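Local structure of 3-polyprenyl-4-hydroxybenzoate decarboxylase and related decarboxylases (Pelotomaculum thermopropionicum, 6H6X) at residues G77-L82 against K320-T325. The protein is HmfF, a UbiD-family enzyme that uses prenylated FMN and interconverts 2,5-furandicarboxylic acid and 2-furoic acid by decarboxylation and carboxylation. The protein carries 8 engineered substitutions. Numbering follows the deposited sequence.
Sequences GMLEKL and KNVHLT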
loop_
_atom_site.group_PDB
_atom_site.type_symbol
_atom_site.label_atom_id
_atom_site.label_comp_id
_atom_site.label_asym_id
_atom_site.label_seq_id
_atom_site.Cartn_x
_atom_site.Cartn_y
_atom_site.Cartn_z
ATOM N N GLY B 77 -16.160 -15.423 8.140
ATOM C CA GLY B 77 -16.346 -16.888 8.091
ATOM C C GLY B 77 -15.945 -17.568 6.780
ATOM O O GLY B 77 -15.986 -18.796 6.676
ATOM N N MET B 78 -15.570 -16.768 5.786
ATOM C CA MET B 78 -15.261 -17.229 4.406
ATOM C C MET B 78 -14.315 -18.407 4.372
ATOM O O MET B 78 -14.637 -19.464 3.769
ATOM C CB MET B 78 -14.692 -16.034 3.640
ATOM C CG MET B 78 -14.114 -16.296 2.245
ATOM S SD MET B 78 -13.977 -14.794 1.245
ATOM C CE MET B 78 -13.262 -13.756 2.514
ATOM N N LEU B 79 -13.171 -18.294 5.053
ATOM C CA LEU B 79 -12.167 -19.332 4.924
ATOM C C LEU B 79 -12.614 -20.659 5.498
ATOM O O LEU B 79 -12.319 -21.741 4.931
ATOM C CB LEU B 79 -10.819 -18.893 5.488
ATOM C CG LEU B 79 -10.213 -17.610 4.880
ATOM C CD1 LEU B 79 -8.892 -17.240 5.544
ATOM C CD2 LEU B 79 -10.044 -17.718 3.356
ATOM N N GLU B 80 -13.322 -20.576 6.626
ATOM C CA GLU B 80 -13.842 -21.768 7.306
ATOM C C GLU B 80 -14.995 -22.328 6.491
ATOM O O GLU B 80 -15.073 -23.528 6.292
ATOM C CB GLU B 80 -14.289 -21.479 8.768
ATOM C CG GLU B 80 -13.120 -21.329 9.778
ATOM C CD GLU B 80 -12.674 -19.866 10.028
ATOM O OE1 GLU B 80 -12.056 -19.600 11.079
ATOM O OE2 GLU B 80 -12.964 -18.941 9.208
ATOM N N LYS B 81 -15.871 -21.480 5.956
ATOM C CA LYS B 81 -16.917 -22.023 5.068
ATOM C C LYS B 81 -16.314 -22.775 3.869
ATOM O O LYS B 81 -16.777 -23.853 3.516
ATOM C CB LYS B 81 -17.914 -20.958 4.605
ATOM C CG LYS B 81 -19.304 -21.564 4.395
ATOM C CD LYS B 81 -20.133 -20.923 3.286
ATOM C CE LYS B 81 -21.601 -21.349 3.341
ATOM N NZ LYS B 81 -21.739 -22.830 3.401
ATOM N N LEU B 82 -15.228 -22.239 3.282
ATOM C CA LEU B 82 -14.599 -22.904 2.127
ATOM C C LEU B 82 -13.990 -24.241 2.538
ATOM O O LEU B 82 -14.203 -25.238 1.861
ATOM C CB LEU B 82 -13.590 -21.998 1.398
ATOM C CG LEU B 82 -12.974 -22.548 0.096
ATOM C CD1 LEU B 82 -14.018 -23.049 -0.907
ATOM C CD2 LEU B 82 -12.101 -21.479 -0.558
ATOM N N LYS B 320 -5.080 -16.261 14.435
ATOM C CA LYS B 320 -6.353 -15.579 14.209
ATOM C C LYS B 320 -6.693 -15.514 12.689
ATOM O O LYS B 320 -7.853 -15.714 12.307
ATOM C CB LYS B 320 -6.301 -14.176 14.782
ATOM N N ASN B 321 -5.720 -15.172 11.829
ATOM C CA ASN B 321 -6.004 -15.011 10.394
ATOM C C ASN B 321 -4.765 -15.175 9.517
ATOM O O ASN B 321 -3.624 -15.170 10.014
ATOM C CB ASN B 321 -6.639 -13.647 10.143
ATOM C CG ASN B 321 -7.761 -13.693 9.062
ATOM O OD1 ASN B 321 -7.919 -14.654 8.235
ATOM N ND2 ASN B 321 -8.563 -12.655 9.094
ATOM N N VAL B 322 -4.999 -15.355 8.223
ATOM C CA VAL B 322 -3.950 -15.449 7.208
ATOM C C VAL B 322 -4.395 -14.652 5.985
ATOM O O VAL B 322 -5.593 -14.476 5.755
ATOM C CB VAL B 322 -3.665 -16.901 6.855
ATOM C CG1 VAL B 322 -3.361 -17.714 8.121
ATOM C CG2 VAL B 322 -4.823 -17.545 6.112
ATOM N N HIS B 323 -3.421 -14.104 5.272
ATOM C CA HIS B 323 -3.633 -13.361 4.041
ATOM C C HIS B 323 -2.442 -13.635 3.077
ATOM O O HIS B 323 -1.258 -13.449 3.426
ATOM C CB HIS B 323 -3.701 -11.888 4.359
ATOM C CG HIS B 323 -3.938 -11.011 3.176
ATOM N ND1 HIS B 323 -3.393 -9.751 3.066
ATOM C CD2 HIS B 323 -4.700 -11.185 2.073
ATOM C CE1 HIS B 323 -3.805 -9.187 1.943
ATOM N NE2 HIS B 323 -4.612 -10.036 1.325
ATOM N N LEU B 324 -2.762 -14.084 1.882
ATOM C CA LEU B 324 -1.840 -14.068 0.753
ATOM C C LEU B 324 -1.991 -12.760 0.014
ATOM O O LEU B 324 -3.018 -12.515 -0.591
ATOM C CB LEU B 324 -2.089 -15.260 -0.162
ATOM C CG LEU B 324 -1.812 -16.594 0.495
ATOM C CD1 LEU B 324 -2.344 -17.763 -0.326
ATOM C CD2 LEU B 324 -0.311 -16.769 0.740
ATOM N N THR B 325 -0.981 -11.895 0.089
ATOM C CA THR B 325 -1.083 -10.529 -0.424
ATOM C C THR B 325 -1.098 -10.428 -1.971
ATOM O O THR B 325 -0.511 -11.249 -2.665
ATOM C CB THR B 325 0.132 -9.647 0.005
ATOM O OG1 THR B 325 1.352 -10.129 -0.648
ATOM C CG2 THR B 325 0.273 -9.616 1.520
#
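The carboxamide of N321 meets methyl CD1 of L79 at its oxygen end: OD1 lies 3.9 Å from CD1, nearly in line with the CG-OD1 bond. Two strand residues on, the H323 ring has CA of T325 against one face, shifted toward the rim, and also meets the ring of F373, with the planes about 55° apart. N321 belongs to a classic beta bulge, in which K320 and N321 both face S337 of the antiparallel neighbour 333-338. Strand 319-324 is outermost in the five-stranded C-terminal sheet within this chain, and helix 75-87 of the N-terminal part lies beside it. On the helix side, L79 makes the contact. With chi1 at -57° CG sits beside the backbone N, and CD1, anti to CA, extends toward the strand. The same OD1 of N321 accepts a weak hydrogen bond from N of V322 (3.0 Å), which may bias the amide's orientation. Helix 294-315 borders both partners: L79 touches E305, V322 packs on L308, and OE2 of E305 takes the N-H of L324. At the far end of the segment, T325 OG1 is hydrogen-bonded to E379 of the second subunit. The apolar part of the contact is a single methyl pair, L79 CD1 and V322 CG2, 4.1 Å apart.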